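Long-range contact in uncharacterized protein (Psychrobacter arcticus, PDB 2PN2), which is an OsmC-family protein of uncharacterised function, probably involved in the response to osmotic stress and in detoxification: residues R104-N116 / S139-H151. Numbering follows the deposited sequence.
Sequences RRVSEVHIAITFN and SIHPDIFQKVIIH. With SO4 (sulfate ion), chain D.
Lys147 lays its extended chain across the imidazole of His110, its CD 4.0 Å from the ring centroid in a CH-pi contact over one face, while its CB reaches to 3.7 Å from His110 CD2 at the rim. With CG anti to the Lys147 backbone N (chi1 -174°), the chain is carried over that face. His110 NE2 donates a 2.6 Å hydrogen bond to Glu108 OE1, which accepts in the imidazole plane through its anti lone pair and so fixes the turn of the ring. Putting an alanine in place of His110 would probably leave the methylenes of Lys147 over a shallow gap and Glu108 OE1 without this donor, its carboxylate freer to swing. Further along the same face, the small Ala112 makes a hollow filled from two directions: Ile149 CG1 lies 3.8 Å from Ala112 CB, and His151 CE1 comes to 3.4 Å of that methyl. Strands 105-114 and 145-150 run parallel, 17° apart, as the two strands of a beta-alpha-beta unit whose crossover contains helix 121-132; strand 92-100 flanks 105-114 on its other edge, with a classic beta bulge at Ser107 and Glu108 facing Val98. Seven backbone hydrogen bonds, from Phe145 N to Ser107 O through His151 N to Ile113 O, join the pair. On the face bearing Val109, Ile111 and Ile113, Val148 CG1 meets Ile113 CD1 at 4.0 Å, and Val148 also packs on Met73 of helix 61-83 and on Tyr128 and Leu132 of helix 121-132. Beyond it, Ile150 CG2 pushes against the Phe115 ring in plane, 3.6 Å from CD2. At the opposite end Ile144 wedges CD1 against Val106 CB and CG2 against Val109 CG2, and one water donates to both Ser107 O and Asp143 O.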
loop_
_atom_site.group_PDB
_atom_site.type_symbol
_atom_site.label_atom_id
_atom_site.label_comp_id
_atom_site.label_asym_id
_atom_site.label_seq_id
_atom_site.Cartn_x
_atom_site.Cartn_y
_atom_site.Cartn_z
ATOM N N ARG A 104 13.898 8.395 5.957
ATOM C CA ARG A 104 13.298 7.072 6.129
ATOM C C ARG A 104 12.421 6.754 4.895
ATOM O O ARG A 104 11.574 7.559 4.511
ATOM C CB ARG A 104 12.465 6.981 7.420
ATOM C CG ARG A 104 11.772 5.608 7.622
ATOM C CD ARG A 104 11.244 5.415 9.057
ATOM N NE ARG A 104 10.527 4.131 9.198
ATOM C CZ ARG A 104 11.094 2.930 9.383
ATOM N NH1 ARG A 104 12.411 2.777 9.477
ATOM N NH2 ARG A 104 10.318 1.852 9.481
ATOM N N ARG A 105 12.659 5.598 4.279
ATOM C CA ARG A 105 11.941 5.167 3.078
ATOM C C ARG A 105 12.250 3.687 2.856
ATOM O O ARG A 105 13.206 3.167 3.435
ATOM C CB ARG A 105 12.409 5.982 1.853
ATOM C CG ARG A 105 13.899 5.775 1.525
ATOM C CD ARG A 105 14.496 6.707 0.488
ATOM N NE ARG A 105 15.843 6.208 0.154
ATOM C CZ ARG A 105 16.988 6.559 0.753
ATOM N NH1 ARG A 105 17.027 7.447 1.742
ATOM N NH2 ARG A 105 18.127 5.993 0.348
ATOM N N VAL A 106 11.457 3.045 2.011
ATOM C CA VAL A 106 11.652 1.640 1.603
ATOM C C VAL A 106 12.789 1.616 0.573
ATOM O O VAL A 106 12.811 2.450 -0.346
ATOM C CB VAL A 106 10.365 1.045 0.967
ATOM C CG1 VAL A 106 10.564 -0.447 0.550
ATOM C CG2 VAL A 106 9.155 1.170 1.925
ATOM N N SER A 107 13.746 0.704 0.762
ATOM C CA SER A 107 14.883 0.503 -0.162
ATOM C C SER A 107 14.795 -0.846 -0.904
ATOM O O SER A 107 15.290 -0.962 -2.024
ATOM C CB SER A 107 16.212 0.608 0.579
ATOM O OG SER A 107 16.345 -0.392 1.592
ATOM N N GLU A 108 14.239 -1.880 -0.262
ATOM C CA GLU A 108 14.069 -3.176 -0.909
ATOM C C GLU A 108 12.768 -3.829 -0.461
ATOM O O GLU A 108 12.312 -3.607 0.677
ATOM C CB GLU A 108 15.246 -4.133 -0.598
ATOM C CG GLU A 108 16.651 -3.518 -0.662
ATOM C CD GLU A 108 17.782 -4.517 -0.401
ATOM O OE1 GLU A 108 17.544 -5.741 -0.356
ATOM O OE2 GLU A 108 18.926 -4.057 -0.262
ATOM N N VAL A 109 12.149 -4.579 -1.373
ATOM C CA VAL A 109 11.000 -5.424 -1.032
ATOM C C VAL A 109 11.312 -6.798 -1.591
ATOM O O VAL A 109 11.473 -6.954 -2.827
ATOM C CB VAL A 109 9.667 -4.916 -1.592
ATOM C CG1 VAL A 109 8.556 -5.892 -1.239
ATOM C CG2 VAL A 109 9.338 -3.522 -1.064
ATOM N N HIS A 110 11.434 -7.787 -0.706
ATOM C CA HIS A 110 11.713 -9.170 -1.130
ATOM C C HIS A 110 10.411 -9.933 -1.042
ATOM O O HIS A 110 9.745 -9.898 0.007
ATOM C CB HIS A 110 12.800 -9.856 -0.294
ATOM C CG HIS A 110 14.062 -9.064 -0.149
ATOM N ND1 HIS A 110 14.982 -9.324 0.841
ATOM C CD2 HIS A 110 14.524 -7.976 -0.816
ATOM C CE1 HIS A 110 15.987 -8.470 0.741
ATOM N NE2 HIS A 110 15.727 -7.634 -0.248
ATOM N N ILE A 111 10.036 -10.592 -2.137
ATOM C CA ILE A 111 8.789 -11.348 -2.243
ATOM C C ILE A 111 9.169 -12.773 -2.617
ATOM O O ILE A 111 9.725 -12.990 -3.682
ATOM C CB ILE A 111 7.822 -10.752 -3.308
ATOM C CG1 ILE A 111 7.582 -9.253 -3.086
ATOM C CG2 ILE A 111 6.483 -11.520 -3.351
ATOM C CD1 ILE A 111 8.628 -8.368 -3.725
ATOM N N ALA A 112 8.939 -13.719 -1.705
ATOM C CA ALA A 112 9.208 -15.139 -1.939
ATOM C C ALA A 112 7.863 -15.783 -2.261
ATOM O O ALA A 112 7.008 -15.913 -1.372
ATOM C CB ALA A 112 9.839 -15.789 -0.705
ATOM N N ILE A 113 7.687 -16.202 -3.516
ATOM C CA ILE A 113 6.416 -16.795 -3.973
ATOM C C ILE A 113 6.496 -18.333 -4.002
ATOM O O ILE A 113 7.385 -18.893 -4.626
ATOM C CB ILE A 113 5.986 -16.260 -5.350
ATOM C CG1 ILE A 113 5.945 -14.720 -5.365
ATOM C CG2 ILE A 113 4.621 -16.849 -5.736
ATOM C CD1 ILE A 113 5.440 -14.122 -6.679
ATOM N N THR A 114 5.559 -18.998 -3.328
ATOM C CA THR A 114 5.496 -20.457 -3.283
ATOM C C THR A 114 4.165 -20.878 -3.908
ATOM O O THR A 114 3.099 -20.587 -3.376
ATOM C CB THR A 114 5.687 -20.998 -1.842
ATOM O OG1 THR A 114 6.945 -20.530 -1.331
ATOM C CG2 THR A 114 5.691 -22.539 -1.805
ATOM N N PHE A 115 4.249 -21.506 -5.077
ATOM C CA PHE A 115 3.081 -22.012 -5.775
ATOM C C PHE A 115 2.558 -23.304 -5.142
ATOM O O PHE A 115 3.336 -24.117 -4.624
ATOM C CB PHE A 115 3.378 -22.205 -7.265
ATOM C CG PHE A 115 3.459 -20.923 -7.999
ATOM C CD1 PHE A 115 2.301 -20.330 -8.501
ATOM C CD2 PHE A 115 4.675 -20.247 -8.120
ATOM C CE1 PHE A 115 2.360 -19.095 -9.171
ATOM C CE2 PHE A 115 4.753 -19.018 -8.787
ATOM C CZ PHE A 115 3.590 -18.440 -9.313
ATOM N N ASN A 116 1.230 -23.452 -5.176
ATOM C CA ASN A 116 0.546 -24.649 -4.669
ATOM C C ASN A 116 0.937 -25.948 -5.413
ATOM O O ASN A 116 1.036 -27.007 -4.780
ATOM C CB ASN A 116 -0.992 -24.462 -4.695
ATOM C CG ASN A 116 -1.541 -24.180 -6.103
ATOM O OD1 ASN A 116 -0.862 -23.570 -6.936
ATOM N ND2 ASN A 116 -2.775 -24.603 -6.355
ATOM N N SER A 139 4.703 1.697 -9.882
ATOM C CA SER A 139 4.238 2.831 -9.092
ATOM C C SER A 139 5.082 3.110 -7.834
ATOM O O SER A 139 4.826 4.112 -7.163
ATOM C CB SER A 139 2.775 2.606 -8.681
ATOM O OG SER A 139 1.926 2.404 -9.808
ATOM N N ILE A 140 6.017 2.216 -7.482
ATOM C CA ILE A 140 6.939 2.438 -6.368
ATOM C C ILE A 140 8.205 3.080 -6.904
ATOM O O ILE A 140 8.386 3.185 -8.133
ATOM C CB ILE A 140 7.186 1.188 -5.472
ATOM C CG1 ILE A 140 7.991 0.083 -6.163
ATOM C CG2 ILE A 140 5.858 0.640 -4.991
ATOM C CD1 ILE A 140 8.303 -1.125 -5.210
ATOM N N HIS A 141 9.046 3.563 -5.989
ATOM C CA HIS A 141 10.271 4.251 -6.356
ATOM C C HIS A 141 11.160 3.289 -7.163
ATOM O O HIS A 141 11.402 2.177 -6.678
ATOM C CB HIS A 141 11.038 4.759 -5.136
ATOM C CG HIS A 141 12.007 5.843 -5.465
ATOM N ND1 HIS A 141 13.170 5.625 -6.180
ATOM C CD2 HIS A 141 11.986 7.163 -5.178
ATOM C CE1 HIS A 141 13.807 6.771 -6.330
ATOM N NE2 HIS A 141 13.117 7.715 -5.716
ATOM N N PRO A 142 11.593 3.677 -8.396
ATOM C CA PRO A 142 12.446 2.784 -9.226
ATOM C C PRO A 142 13.753 2.286 -8.561
ATOM O O PRO A 142 14.261 1.237 -8.923
ATOM C CB PRO A 142 12.777 3.634 -10.468
ATOM C CG PRO A 142 11.780 4.684 -10.511
ATOM C CD PRO A 142 11.287 4.931 -9.110
ATOM N N ASP A 143 14.286 3.051 -7.620
ATOM C CA ASP A 143 15.482 2.653 -6.858
ATOM C C ASP A 143 15.265 1.525 -5.850
ATOM O O ASP A 143 16.249 1.014 -5.294
ATOM C CB ASP A 143 16.106 3.868 -6.163
ATOM C CG ASP A 143 16.662 4.881 -7.152
ATOM O OD1 ASP A 143 16.706 4.600 -8.379
ATOM O OD2 ASP A 143 17.083 5.961 -6.686
ATOM N N ILE A 144 14.007 1.159 -5.600
ATOM C CA ILE A 144 13.671 0.038 -4.740
ATOM C C ILE A 144 14.024 -1.265 -5.451
ATOM O O ILE A 144 13.625 -1.482 -6.610
ATOM C CB ILE A 144 12.193 0.064 -4.297
ATOM C CG1 ILE A 144 11.981 1.260 -3.362
ATOM C CG2 ILE A 144 11.767 -1.249 -3.572
ATOM C CD1 ILE A 144 10.527 1.584 -3.071
ATOM N N PHE A 145 14.819 -2.103 -4.774
ATOM C CA PHE A 145 15.150 -3.425 -5.308
ATOM C C PHE A 145 13.927 -4.324 -5.049
ATOM O O PHE A 145 13.596 -4.608 -3.901
ATOM C CB PHE A 145 16.462 -3.966 -4.700
ATOM C CG PHE A 145 16.830 -5.373 -5.133
ATOM C CD1 PHE A 145 16.568 -5.848 -6.439
ATOM C CD2 PHE A 145 17.519 -6.204 -4.252
ATOM C CE1 PHE A 145 16.924 -7.155 -6.822
ATOM C CE2 PHE A 145 17.898 -7.502 -4.634
ATOM C CZ PHE A 145 17.588 -7.983 -5.919
ATOM N N GLN A 146 13.204 -4.664 -6.114
ATOM C CA GLN A 146 12.059 -5.592 -6.053
ATOM C C GLN A 146 12.642 -6.979 -6.331
ATOM O O GLN A 146 12.930 -7.313 -7.472
ATOM C CB GLN A 146 10.998 -5.218 -7.079
ATOM C CG GLN A 146 10.462 -3.805 -6.894
ATOM C CD GLN A 146 9.410 -3.436 -7.905
ATOM O OE1 GLN A 146 8.552 -4.250 -8.260
ATOM N NE2 GLN A 146 9.451 -2.191 -8.359
ATOM N N LYS A 147 12.895 -7.746 -5.272
ATOM C CA LYS A 147 13.507 -9.078 -5.368
ATOM C C LYS A 147 12.450 -10.162 -5.268
ATOM O O LYS A 147 11.928 -10.418 -4.190
ATOM C CB LYS A 147 14.534 -9.249 -4.257
ATOM C CG LYS A 147 15.354 -10.531 -4.310
ATOM C CD LYS A 147 16.312 -10.558 -3.154
ATOM C CE LYS A 147 17.158 -11.825 -3.144
ATOM N NZ LYS A 147 18.141 -11.823 -2.017
ATOM N N VAL A 148 12.164 -10.809 -6.391
ATOM C CA VAL A 148 11.179 -11.871 -6.464
ATOM C C VAL A 148 11.873 -13.228 -6.653
ATOM O O VAL A 148 12.711 -13.377 -7.537
ATOM C CB VAL A 148 10.167 -11.616 -7.592
ATOM C CG1 VAL A 148 9.078 -12.683 -7.581
ATOM C CG2 VAL A 148 9.546 -10.216 -7.457
ATOM N N ILE A 149 11.556 -14.183 -5.780
ATOM C CA ILE A 149 12.047 -15.569 -5.887
ATOM C C ILE A 149 10.814 -16.493 -5.882
ATOM O O ILE A 149 9.850 -16.229 -5.146
ATOM C CB ILE A 149 13.105 -15.930 -4.796
ATOM C CG1 ILE A 149 12.542 -15.854 -3.369
ATOM C CG2 ILE A 149 14.331 -14.999 -4.912
ATOM C CD1 ILE A 149 13.610 -16.032 -2.236
ATOM N N ILE A 150 10.832 -17.519 -6.741
ATOM C CA ILE A 150 9.763 -18.529 -6.840
ATOM C C ILE A 150 10.242 -19.835 -6.201
ATOM O O ILE A 150 11.269 -20.346 -6.605
ATOM C CB ILE A 150 9.386 -18.851 -8.301
ATOM C CG1 ILE A 150 8.863 -17.626 -9.037
ATOM C CG2 ILE A 150 8.290 -19.937 -8.358
ATOM C CD1 ILE A 150 8.713 -17.875 -10.519
ATOM N N HIS A 151 9.514 -20.365 -5.215
ATOM C CA HIS A 151 9.854 -21.654 -4.575
ATOM C C HIS A 151 8.850 -22.717 -5.011
ATOM O O HIS A 151 7.735 -22.402 -5.443
ATOM C CB HIS A 151 9.867 -21.562 -3.041
ATOM C CG HIS A 151 10.735 -20.468 -2.491
ATOM N ND1 HIS A 151 10.394 -19.740 -1.369
ATOM C CD2 HIS A 151 11.911 -19.956 -2.925
ATOM C CE1 HIS A 151 11.337 -18.849 -1.119
ATOM N NE2 HIS A 151 12.267 -18.954 -2.052
HETATM S S SO4 D . 6.693 2.998 8.771
HETATM O O1 SO4 D . 6.903 1.560 8.955
HETATM O O2 SO4 D . 5.432 3.249 8.063
HETATM O O3 SO4 D . 6.614 3.599 10.099
HETATM O O4 SO4 D . 7.814 3.575 8.037
HETATM O O HOH W 1 17.719 -0.022 -3.149
#